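Local coordinates for cobalamin-binding protein (Desulfitobacterium hafniense, PDB 4JGI) that binds methylcobalamin and probably acts as the corrinoid-carrying, methyl-shuttling component of a putative O-demethylase system, at residues I19-V23 against L38-F42; I108-A113 against A199-V203; V133-K137 against A163-L169; L154-R158 against V186-V190. All coordinates share one frame; numbering follows the deposited sequence.

Interaction 1 of 4, residues I19-V23 against L38-F42; sequences INEVV and LIKAF
The distal end of the Phe-42 ring is pushed in among three branched side chains of residues 19-23. Ile-19 CG2 lies 3.7 Å from Phe-42 CZ, and Val-22 CG1 meets the same carbon at 3.8 Å; both methyls approach obliquely, neither squarely over a face nor at the rim. Val-23 CG2 instead sits in the ring plane, 3.7 Å from Phe-42 CE2, the two side chains crossing at about a right angle. Leu-38, one turn before Phe-42, divides its two methyls: CD1 reaches tip to tip for Val-22 CG1 at 4.0 Å, while CD2 lies 4.0 Å from Val-23 CG2. Leu-38 CD1 also rests over one face of the Phe-42 ring, 3.8 Å above its plane.

The two helices, 16-29 and 32-54, form an antiparallel hairpin (163° between the short axes) within the N-terminal helical bundle of the B12-binding family. Their axes stand 12.0 Å apart here, a wide spacing that a ring and a leucine can span while the beta-branched valines and isoleucine meet them from the other helix.

Leu-38 carries CG opposite its backbone N (chi1 -175°), whereas Phe-42 carries CG opposite its carbonyl carbon (chi1 -70°); the two side chains leave the helix in different directions, and Leu-38 CD1 comes over the face of the ring one turn on. Farther out, Ser-7 of helix 4-12 touches Val-22, Leu-38 and Phe-42, and Met-11 adds to the packing round the ring. Ile-19 also meets Ile-69 of helix 60-77.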
loop_
_atom_site.group_PDB
_atom_site.type_symbol
_atom_site.label_atom_id
_atom_site.label_comp_id
_atom_site.label_asym_id
_atom_site.label_seq_id
_atom_site.Cartn_x
_atom_site.Cartn_y
_atom_site.Cartn_z
ATOM N N ILE A 19 -0.897 -14.343 -16.027
ATOM C CA ILE A 19 -1.394 -12.998 -15.875
ATOM C C ILE A 19 -1.464 -12.316 -17.223
ATOM O O ILE A 19 -2.457 -11.665 -17.588
ATOM C CB ILE A 19 -0.446 -12.209 -14.973
ATOM C CG1 ILE A 19 -0.525 -12.701 -13.530
ATOM C CG2 ILE A 19 -0.712 -10.708 -15.038
ATOM C CD1 ILE A 19 0.572 -12.237 -12.589
ATOM N N ASN A 20 -0.421 -12.400 -17.996
ATOM C CA ASN A 20 -0.402 -11.703 -19.293
ATOM C C ASN A 20 -1.297 -12.346 -20.304
ATOM O O ASN A 20 -1.821 -11.590 -21.119
ATOM C CB ASN A 20 1.006 -11.481 -19.818
ATOM C CG ASN A 20 1.692 -10.379 -19.052
ATOM O OD1 ASN A 20 1.442 -9.218 -19.339
ATOM N ND2 ASN A 20 2.505 -10.733 -18.041
ATOM N N GLU A 21 -1.555 -13.635 -20.198
ATOM C CA GLU A 21 -2.546 -14.301 -21.098
ATOM C C GLU A 21 -3.939 -13.692 -20.912
ATOM O O GLU A 21 -4.591 -13.315 -21.896
ATOM C CB GLU A 21 -2.597 -15.793 -20.819
ATOM C CG GLU A 21 -3.043 -16.652 -21.954
ATOM C CD GLU A 21 -2.807 -18.124 -21.675
ATOM O OE1 GLU A 21 -1.895 -18.474 -20.860
ATOM O OE2 GLU A 21 -3.541 -18.934 -22.276
ATOM N N VAL A 22 -4.327 -13.457 -19.658
ATOM C CA VAL A 22 -5.634 -12.911 -19.411
ATOM C C VAL A 22 -5.699 -11.436 -19.685
ATOM O O VAL A 22 -6.701 -10.921 -20.213
ATOM C CB VAL A 22 -6.222 -13.313 -18.020
ATOM C CG1 VAL A 22 -5.502 -12.727 -16.799
ATOM C CG2 VAL A 22 -7.687 -12.954 -17.912
ATOM N N VAL A 23 -4.616 -10.712 -19.403
ATOM C CA VAL A 23 -4.592 -9.285 -19.708
ATOM C C VAL A 23 -4.756 -9.091 -21.220
ATOM O O VAL A 23 -5.518 -8.261 -21.629
ATOM C CB VAL A 23 -3.311 -8.598 -19.201
ATOM C CG1 VAL A 23 -3.168 -7.222 -19.806
ATOM C CG2 VAL A 23 -3.360 -8.535 -17.688
ATOM N N LEU A 38 -11.058 -7.428 -13.808
ATOM C CA LEU A 38 -9.788 -8.086 -13.795
ATOM C C LEU A 38 -8.850 -7.408 -12.789
ATOM O O LEU A 38 -8.174 -8.076 -12.006
ATOM C CB LEU A 38 -9.159 -8.144 -15.180
ATOM C CG LEU A 38 -7.862 -8.940 -15.212
ATOM C CD1 LEU A 38 -8.015 -10.369 -14.761
ATOM C CD2 LEU A 38 -7.238 -8.866 -16.612
ATOM N N ILE A 39 -8.863 -6.102 -12.790
ATOM C CA ILE A 39 -8.091 -5.337 -11.785
ATOM C C ILE A 39 -8.463 -5.722 -10.383
ATOM O O ILE A 39 -7.574 -6.022 -9.536
ATOM C CB ILE A 39 -8.272 -3.857 -12.012
ATOM C CG1 ILE A 39 -7.548 -3.463 -13.309
ATOM C CG2 ILE A 39 -7.738 -3.019 -10.833
ATOM C CD1 ILE A 39 -7.980 -2.117 -13.836
ATOM N N LYS A 40 -9.770 -5.806 -10.100
ATOM C CA LYS A 40 -10.206 -6.230 -8.775
ATOM C C LYS A 40 -9.738 -7.645 -8.418
ATOM O O LYS A 40 -9.289 -7.933 -7.302
ATOM C CB LYS A 40 -11.739 -6.144 -8.650
ATOM C CG LYS A 40 -12.313 -6.446 -7.279
ATOM C CD LYS A 40 -12.749 -5.242 -6.391
ATOM C CE LYS A 40 -13.279 -5.727 -5.012
ATOM N NZ LYS A 40 -14.128 -4.828 -4.113
ATOM N N ALA A 41 -9.776 -8.544 -9.396
ATOM C CA ALA A 41 -9.287 -9.867 -9.163
ATOM C C ALA A 41 -7.778 -9.907 -8.851
ATOM O O ALA A 41 -7.325 -10.654 -7.989
ATOM C CB ALA A 41 -9.591 -10.761 -10.356
ATOM N N PHE A 42 -6.992 -9.126 -9.615
ATOM C CA PHE A 42 -5.602 -9.008 -9.291
ATOM C C PHE A 42 -5.319 -8.428 -7.915
ATOM O O PHE A 42 -4.402 -8.888 -7.172
ATOM C CB PHE A 42 -4.872 -8.241 -10.402
ATOM C CG PHE A 42 -4.735 -8.963 -11.706
ATOM C CD1 PHE A 42 -4.679 -10.355 -11.808
ATOM C CD2 PHE A 42 -4.521 -8.188 -12.870
ATOM C CE1 PHE A 42 -4.449 -11.008 -13.053
ATOM C CE2 PHE A 42 -4.269 -8.819 -14.092
ATOM C CZ PHE A 42 -4.277 -10.213 -14.180
#

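Interaction 2 of 4, residues I108-A113 against A199-V203; sequences IFRTMA and AADGV
This is a wholly buried, apolar helix-helix contact in the cobalamin-binding domain, joining helix 104-115 to the first turn of helix 199-209 through Ile-108, Phe-109 and Met-112 on one side and Ala-199, Ala-200 and Val-203 on the other. The short axes run 9.1 Å apart at a signed crossing angle of -41°, and small residues permit that closeness. Ala-199 CB is met at 3.8 Å by both Ile-108 CG2 and Met-112 SD. The extended, unbranched Met-112 chain then passes along the helix start, placing its sulfur 3.6 Å from Ala-200 N and its CE beside Ala-200 CB.

Val-203 turns CG2 into the angle between Met-112 CB, at 3.6 Å, and Phe-109 CE1, at 3.8 Å. Phe-109 has CG opposite its backbone N (chi1 175°), an orientation that brings the ring edge up to the second helix: Ala-199 O lies in the ring plane, 3.7 Å from Phe-109 CD1. Gly-202 lets this edge pass close to its backbone. One ring face is backed by Ala-113 CB.

Leu-63 of the N-terminal bundle touches Ile-108 and Met-112, while Leu-94 of the sheet touches Phe-109. Ala-199 N is hydrogen-bonded to O8R of the cofactor, and helix 104-115 begins just after the axial ligand His-102, so both helix starts border the cobalamin pocket of a Rossmann-like B12-binding domain.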
loop_
_atom_site.group_PDB
_atom_site.type_symbol
_atom_site.label_atom_id
_atom_site.label_comp_id
_atom_site.label_asym_id
_atom_site.label_seq_id
_atom_site.Cartn_x
_atom_site.Cartn_y
_atom_site.Cartn_z
ATOM N N ILE A 108 8.566 -0.913 -0.825
ATOM C CA ILE A 108 7.730 -2.045 -1.229
ATOM C C ILE A 108 6.259 -1.687 -1.141
ATOM O O ILE A 108 5.503 -1.856 -2.084
ATOM C CB ILE A 108 8.082 -3.336 -0.432
ATOM C CG1 ILE A 108 9.495 -3.752 -0.738
ATOM C CG2 ILE A 108 7.090 -4.410 -0.723
ATOM C CD1 ILE A 108 9.988 -4.929 0.105
ATOM N N PHE A 109 5.863 -1.085 -0.037
ATOM C CA PHE A 109 4.523 -0.595 0.104
ATOM C C PHE A 109 4.175 0.490 -0.889
ATOM O O PHE A 109 3.100 0.410 -1.480
ATOM C CB PHE A 109 4.308 -0.150 1.545
ATOM C CG PHE A 109 2.961 0.491 1.756
ATOM C CD1 PHE A 109 1.789 -0.294 1.824
ATOM C CD2 PHE A 109 2.818 1.838 1.839
ATOM C CE1 PHE A 109 0.521 0.311 1.929
ATOM C CE2 PHE A 109 1.572 2.413 1.984
ATOM C CZ PHE A 109 0.419 1.655 2.051
ATOM N N ARG A 110 5.061 1.439 -1.114
ATOM C CA ARG A 110 4.833 2.485 -2.066
ATOM C C ARG A 110 4.528 1.876 -3.433
ATOM O O ARG A 110 3.576 2.287 -4.124
ATOM C CB ARG A 110 6.083 3.400 -2.153
ATOM C CG ARG A 110 5.948 4.482 -3.173
ATOM C CD ARG A 110 7.273 5.197 -3.351
ATOM N NE ARG A 110 8.309 4.321 -3.894
ATOM C CZ ARG A 110 9.630 4.542 -3.870
ATOM N NH1 ARG A 110 10.168 5.538 -3.198
ATOM N NH2 ARG A 110 10.444 3.651 -4.455
ATOM N N THR A 111 5.300 0.867 -3.853
ATOM C CA THR A 111 5.114 0.284 -5.183
ATOM C C THR A 111 3.737 -0.407 -5.214
ATOM O O THR A 111 3.020 -0.244 -6.209
ATOM C CB THR A 111 6.227 -0.700 -5.499
ATOM O OG1 THR A 111 7.490 0.020 -5.418
ATOM C CG2 THR A 111 5.994 -1.359 -6.871
ATOM N N MET A 112 3.367 -1.174 -4.202
ATOM C CA MET A 112 2.059 -1.874 -4.174
ATOM C C MET A 112 0.935 -0.873 -4.157
ATOM O O MET A 112 -0.046 -1.076 -4.836
ATOM C CB MET A 112 1.954 -2.826 -3.014
ATOM C CG MET A 112 2.946 -3.985 -3.133
ATOM S SD MET A 112 2.706 -4.927 -1.621
ATOM C CE MET A 112 3.635 -6.406 -1.979
ATOM N N ALA A 113 1.095 0.204 -3.412
ATOM C CA ALA A 113 0.005 1.180 -3.288
ATOM C C ALA A 113 -0.229 1.933 -4.592
ATOM O O ALA A 113 -1.365 2.132 -5.033
ATOM C CB ALA A 113 0.334 2.166 -2.170
ATOM N N ALA A 199 3.572 -5.508 3.571
ATOM C CA ALA A 199 3.134 -4.463 2.723
ATOM C C ALA A 199 1.845 -4.786 1.980
ATOM O O ALA A 199 1.015 -3.899 1.733
ATOM C CB ALA A 199 4.205 -4.102 1.722
ATOM N N ALA A 200 1.677 -6.047 1.624
ATOM C CA ALA A 200 0.439 -6.430 0.931
ATOM C C ALA A 200 -0.786 -6.368 1.890
ATOM O O ALA A 200 -1.859 -5.903 1.475
ATOM C CB ALA A 200 0.632 -7.812 0.334
ATOM N N ASP A 201 -0.582 -6.819 3.131
ATOM C CA ASP A 201 -1.610 -6.618 4.143
ATOM C C ASP A 201 -1.929 -5.143 4.321
ATOM O O ASP A 201 -3.086 -4.737 4.445
ATOM C CB ASP A 201 -1.140 -7.193 5.461
ATOM C CG ASP A 201 -2.145 -7.028 6.573
ATOM O OD1 ASP A 201 -3.221 -7.627 6.441
ATOM O OD2 ASP A 201 -1.788 -6.378 7.613
ATOM N N GLY A 202 -0.887 -4.278 4.285
ATOM C CA GLY A 202 -1.142 -2.849 4.420
ATOM C C GLY A 202 -2.004 -2.308 3.300
ATOM O O GLY A 202 -2.901 -1.449 3.513
ATOM N N VAL A 203 -1.784 -2.751 2.050
ATOM C CA VAL A 203 -2.615 -2.306 0.944
ATOM C C VAL A 203 -4.057 -2.738 1.140
ATOM O O VAL A 203 -4.983 -1.973 0.841
ATOM C CB VAL A 203 -2.091 -2.771 -0.410
ATOM C CG1 VAL A 203 -3.050 -2.448 -1.512
ATOM C CG2 VAL A 203 -0.755 -2.164 -0.679
#

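Interaction 3 of 4, residues V133-K137 against A163-L169; sequences VDKVK and ALKAEGL
Val-133 and Val-136 pack against Ala-163, Leu-164 and Leu-169, joining two neighbouring helices of the Rossmann-like domain: helix 129-139, which leads into strand 143-147, and helix 151-166, which follows that strand and leads on to strand 174-178. In the apolar part, Val-133 splits its branches. CG2 reaches Ala-163 CB at 3.8 Å and Leu-164 CD2 at 4.0 Å, while CG1 lies against the aliphatic stem of Glu-167. The side chains of Val-133 and Leu-164 lie alongside each other, pointing opposite ways, and the short Ala-163 lets the valine methyl come close to its helix. Val-136 CG1 touches both Leu-169 CD1 (4.0 Å) and Leu-164 CD2, and Pro-141 and Leu-173 touch Val-136 from the adjoining loops. Both valines are short and branched at CB, so their methyls fill the gap close to the helix backbone.

Backbone bonds shape the second partner. Helix 151-166 ends in a Schellman motif, with Leu-169 N bonded to Leu-164 O at 2.9 Å and Gly-168 N to Lys-165 O. Gly-168 takes the positive phi (72°) that a residue without a side chain adopts easily. The resulting turn directs Leu-169 toward helix 129-139, where its CD1 also lies 3.8 Å from Lys-137 CG.

The charged part borders this packing. Lys-137 extends its chain fully past Leu-169, its methylenes serving as apolar surface, and Glu-167 bends at chi2 to meet it in a salt bridge. Lys-137 NZ donates to Glu-167 OE1 at 3.2 Å, approaching from above the carboxylate plane, 59° out of it.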
loop_
_atom_site.group_PDB
_atom_site.type_symbol
_atom_site.label_atom_id
_atom_site.label_comp_id
_atom_site.label_asym_id
_atom_site.label_seq_id
_atom_site.Cartn_x
_atom_site.Cartn_y
_atom_site.Cartn_z
ATOM N N VAL A 133 3.228 16.991 8.704
ATOM C CA VAL A 133 2.002 17.734 8.941
ATOM C C VAL A 133 1.734 18.794 7.877
ATOM O O VAL A 133 0.577 18.927 7.360
ATOM C CB VAL A 133 1.999 18.335 10.350
ATOM C CG1 VAL A 133 0.795 19.300 10.538
ATOM C CG2 VAL A 133 2.049 17.285 11.370
ATOM N N ASP A 134 2.756 19.532 7.439
ATOM C CA ASP A 134 2.585 20.481 6.347
ATOM C C ASP A 134 2.111 19.854 5.040
ATOM O O ASP A 134 1.212 20.369 4.339
ATOM C CB ASP A 134 3.827 21.366 6.182
ATOM C CG ASP A 134 3.978 22.403 7.397
ATOM O OD1 ASP A 134 3.042 22.570 8.242
ATOM O OD2 ASP A 134 5.037 23.030 7.565
ATOM N N LYS A 135 2.597 18.643 4.738
ATOM C CA LYS A 135 2.174 17.980 3.556
ATOM C C LYS A 135 0.686 17.534 3.633
ATOM O O LYS A 135 -0.023 17.589 2.696
ATOM C CB LYS A 135 3.052 16.756 3.268
ATOM C CG LYS A 135 2.846 16.195 1.861
ATOM C CD LYS A 135 3.346 17.165 0.760
ATOM C CE LYS A 135 3.405 16.530 -0.585
ATOM N NZ LYS A 135 4.031 17.564 -1.489
ATOM N N VAL A 136 0.261 17.124 4.814
ATOM C CA VAL A 136 -1.140 16.729 5.035
ATOM C C VAL A 136 -2.034 17.952 4.853
ATOM O O VAL A 136 -3.059 17.861 4.178
ATOM C CB VAL A 136 -1.305 16.121 6.417
ATOM C CG1 VAL A 136 -2.770 15.959 6.787
ATOM C CG2 VAL A 136 -0.586 14.816 6.578
ATOM N N LYS A 137 -1.617 19.104 5.377
ATOM C CA LYS A 137 -2.392 20.318 5.112
ATOM C C LYS A 137 -2.509 20.669 3.639
ATOM O O LYS A 137 -3.535 21.174 3.188
ATOM C CB LYS A 137 -1.784 21.543 5.841
ATOM C CG LYS A 137 -1.826 21.473 7.332
ATOM C CD LYS A 137 -1.089 22.642 7.941
ATOM C CE LYS A 137 -1.224 22.564 9.450
ATOM N NZ LYS A 137 -0.871 23.804 10.170
ATOM N N ALA A 163 0.566 15.753 16.681
ATOM C CA ALA A 163 0.542 16.985 15.890
ATOM C C ALA A 163 -0.659 17.099 14.961
ATOM O O ALA A 163 -1.224 18.124 14.794
ATOM C CB ALA A 163 1.802 17.143 15.111
ATOM N N LEU A 164 -1.067 15.993 14.360
ATOM C CA LEU A 164 -2.262 15.983 13.518
ATOM C C LEU A 164 -3.494 16.260 14.361
ATOM O O LEU A 164 -4.429 16.946 13.873
ATOM C CB LEU A 164 -2.387 14.664 12.765
ATOM C CG LEU A 164 -1.249 14.435 11.726
ATOM C CD1 LEU A 164 -1.369 12.966 11.284
ATOM C CD2 LEU A 164 -1.395 15.383 10.559
ATOM N N LYS A 165 -3.534 15.732 15.571
ATOM C CA LYS A 165 -4.632 15.998 16.511
ATOM C C LYS A 165 -4.646 17.512 16.866
ATOM O O LYS A 165 -5.741 18.158 16.818
ATOM C CB LYS A 165 -4.535 15.113 17.800
ATOM C CG LYS A 165 -4.943 13.661 17.647
ATOM C CD LYS A 165 -4.821 12.823 18.964
ATOM C CE LYS A 165 -4.569 11.277 18.690
ATOM N NZ LYS A 165 -3.991 10.128 19.650
ATOM N N ALA A 166 -3.497 18.089 17.154
ATOM C CA ALA A 166 -3.427 19.505 17.519
ATOM C C ALA A 166 -3.880 20.450 16.419
ATOM O O ALA A 166 -4.460 21.505 16.681
ATOM C CB ALA A 166 -2.028 19.842 17.968
ATOM N N GLU A 167 -3.651 20.050 15.175
ATOM C CA GLU A 167 -3.995 20.843 14.032
ATOM C C GLU A 167 -5.404 20.573 13.564
ATOM O O GLU A 167 -5.767 21.138 12.568
ATOM C CB GLU A 167 -3.007 20.543 12.876
ATOM C CG GLU A 167 -1.588 20.937 13.215
ATOM C CD GLU A 167 -1.477 22.424 13.652
ATOM O OE1 GLU A 167 -2.126 23.335 13.060
ATOM O OE2 GLU A 167 -0.810 22.716 14.687
ATOM N N GLY A 168 -6.176 19.691 14.232
ATOM C CA GLY A 168 -7.553 19.410 13.764
ATOM C C GLY A 168 -7.679 18.604 12.479
ATOM O O GLY A 168 -8.678 18.641 11.784
ATOM N N LEU A 169 -6.599 17.929 12.143
ATOM C CA LEU A 169 -6.540 17.089 10.925
ATOM C C LEU A 169 -6.782 15.578 11.141
ATOM O O LEU A 169 -7.144 14.854 10.177
ATOM C CB LEU A 169 -5.201 17.285 10.214
ATOM C CG LEU A 169 -4.858 18.740 9.881
ATOM C CD1 LEU A 169 -3.376 18.787 9.516
ATOM C CD2 LEU A 169 -5.717 19.180 8.701
#

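Interaction 4 of 4, residues L154-R158 against V186-V190; sequences LDSMR and VCQRV
Asp-155 OD1 draws two arginines: Arg-189 NH1 across the contact at 3.9 Å, a long salt bridge, and Arg-158 NH2 within its own helix at 3.6 Å. Arg-189 presents the edge of its guanidinium, whose plane stands 87° from that of the carboxylate. A bend at chi3 (39°) turns the end of this arginine toward helix 151-166, where NH2 also passes Leu-154 CD1. Arg-158 bends at chi3 as well, and one face of its guanidinium lies over Asp-155 O. Its stem runs beside the end of helix 184-190, with Arg-158 CD 3.5 Å from Arg-189 O.

Beneath the charges, Val-190 is the main apolar partner. Its CG1 and CG2 both face Met-157 CB, each at 3.8 Å, and CG2 is as near to Leu-154 O. This compact valine allows the backbones to close in, bringing the CA atoms of Arg-158 and Val-190 to 4.2 Å. Leu-154 CD2 and Val-186 CG1 touch more loosely. Met-157 carries the rest of its chain away to Ile-177 of strand 174-178, which Val-186 also touches; the Met-157 side chain comes within about 7 Å of the cobalamin and lies near the cobalamin-binding residues Ser-147 and Gly-179.

Since no hydrogen bond crosses between the helices, close apolar fit probably fixes their position, while the carboxylate shared by the two arginines probably adds a weaker electrostatic tie at the partly exposed side.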
loop_
_atom_site.group_PDB
_atom_site.type_symbol
_atom_site.label_atom_id
_atom_site.label_comp_id
_atom_site.label_asym_id
_atom_site.label_seq_id
_atom_site.Cartn_x
_atom_site.Cartn_y
_atom_site.Cartn_z
ATOM N N LEU A 154 9.683 5.327 16.561
ATOM C CA LEU A 154 8.360 4.965 17.045
ATOM C C LEU A 154 7.799 6.161 17.863
ATOM O O LEU A 154 6.578 6.495 17.773
ATOM C CB LEU A 154 8.364 3.672 17.810
ATOM C CG LEU A 154 8.997 2.477 17.094
ATOM C CD1 LEU A 154 8.936 1.295 18.034
ATOM C CD2 LEU A 154 8.263 2.270 15.764
ATOM N N ASP A 155 8.663 6.782 18.678
ATOM C CA ASP A 155 8.307 8.047 19.305
ATOM C C ASP A 155 7.884 9.152 18.306
ATOM O O ASP A 155 6.869 9.873 18.533
ATOM C CB ASP A 155 9.457 8.548 20.197
ATOM C CG ASP A 155 9.645 7.702 21.404
ATOM O OD1 ASP A 155 8.707 6.934 21.721
ATOM O OD2 ASP A 155 10.759 7.733 21.968
ATOM N N SER A 156 8.614 9.329 17.207
ATOM C CA SER A 156 8.257 10.315 16.221
ATOM C C SER A 156 6.889 9.984 15.581
ATOM O O SER A 156 6.177 10.881 15.170
ATOM C CB SER A 156 9.285 10.428 15.083
ATOM O OG SER A 156 10.540 10.803 15.536
ATOM N N MET A 157 6.566 8.711 15.430
ATOM C CA MET A 157 5.221 8.324 14.961
ATOM C C MET A 157 4.143 8.892 15.897
ATOM O O MET A 157 3.142 9.459 15.429
ATOM C CB MET A 157 5.005 6.842 14.800
ATOM C CG MET A 157 5.826 6.133 13.772
ATOM S SD MET A 157 5.502 4.363 13.814
ATOM C CE MET A 157 6.510 3.731 12.469
ATOM N N ARG A 158 4.346 8.696 17.194
ATOM C CA ARG A 158 3.400 9.214 18.191
ATOM C C ARG A 158 3.350 10.722 18.133
ATOM O O ARG A 158 2.231 11.292 18.151
ATOM C CB ARG A 158 3.832 8.749 19.569
ATOM C CG ARG A 158 2.870 9.250 20.656
ATOM C CD ARG A 158 3.181 8.742 22.055
ATOM N NE ARG A 158 4.590 8.778 22.332
ATOM C CZ ARG A 158 5.334 9.866 22.483
ATOM N NH1 ARG A 158 4.795 11.097 22.466
ATOM N NH2 ARG A 158 6.645 9.712 22.684
ATOM N N VAL A 186 2.430 -1.283 19.707
ATOM C CA VAL A 186 3.023 -0.050 19.144
ATOM C C VAL A 186 1.872 0.799 18.494
ATOM O O VAL A 186 1.834 2.009 18.692
ATOM C CB VAL A 186 4.083 -0.380 18.084
ATOM C CG1 VAL A 186 4.586 0.874 17.401
ATOM C CG2 VAL A 186 5.213 -1.198 18.697
ATOM N N CYS A 187 0.916 0.162 17.843
ATOM C CA CYS A 187 -0.162 0.852 17.177
ATOM C C CYS A 187 -0.973 1.661 18.221
ATOM O O CYS A 187 -1.248 2.832 18.046
ATOM C CB CYS A 187 -1.048 -0.127 16.444
ATOM S SG CYS A 187 -2.422 0.584 15.543
ATOM N N GLN A 188 -1.308 0.987 19.319
ATOM C CA GLN A 188 -1.951 1.676 20.448
ATOM C C GLN A 188 -1.153 2.832 21.079
ATOM O O GLN A 188 -1.711 3.901 21.340
ATOM C CB GLN A 188 -2.271 0.665 21.513
ATOM C CG GLN A 188 -3.392 -0.231 21.020
ATOM C CD GLN A 188 -4.693 0.530 20.790
ATOM O OE1 GLN A 188 -5.112 1.291 21.663
ATOM N NE2 GLN A 188 -5.340 0.340 19.612
ATOM N N ARG A 189 0.140 2.650 21.245
ATOM C CA ARG A 189 0.963 3.687 21.844
ATOM C C ARG A 189 1.067 4.923 20.916
ATOM O O ARG A 189 1.045 6.078 21.331
ATOM C CB ARG A 189 2.367 3.163 22.167
ATOM C CG ARG A 189 3.207 4.174 22.950
ATOM C CD ARG A 189 4.354 3.477 23.691
ATOM N NE ARG A 189 4.950 2.394 22.891
ATOM C CZ ARG A 189 5.931 2.536 21.994
ATOM N NH1 ARG A 189 6.489 3.720 21.752
ATOM N NH2 ARG A 189 6.362 1.470 21.335
ATOM N N VAL A 190 1.150 4.654 19.630
ATOM C CA VAL A 190 1.211 5.683 18.632
ATOM C C VAL A 190 -0.106 6.422 18.460
ATOM O O VAL A 190 -0.106 7.628 18.121
ATOM C CB VAL A 190 1.743 5.105 17.269
ATOM C CG1 VAL A 190 1.509 6.042 16.110
ATOM C CG2 VAL A 190 3.183 4.741 17.433
#

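Interactions 1 and 2 are buried and wholly apolar, but interaction 1 belongs to the N-terminal helical bundle and spans a wide helix spacing with a ring, whereas interaction 2, near the centre of the chain, uses alanine and glycine for closer packing beside the cofactor. Interactions 3 and 4 are only partly buried and share helix 151-166, which meets helix 129-139 near its C-terminal end and helix 184-190 nearer its start. Both add charged pairs on their more exposed side: a direct lysine-glutamate hydrogen bond in interaction 3, a looser aspartate-arginine network in interaction 4. Along the chain these two alternate, and both are nested within the loop that interaction 2 closes.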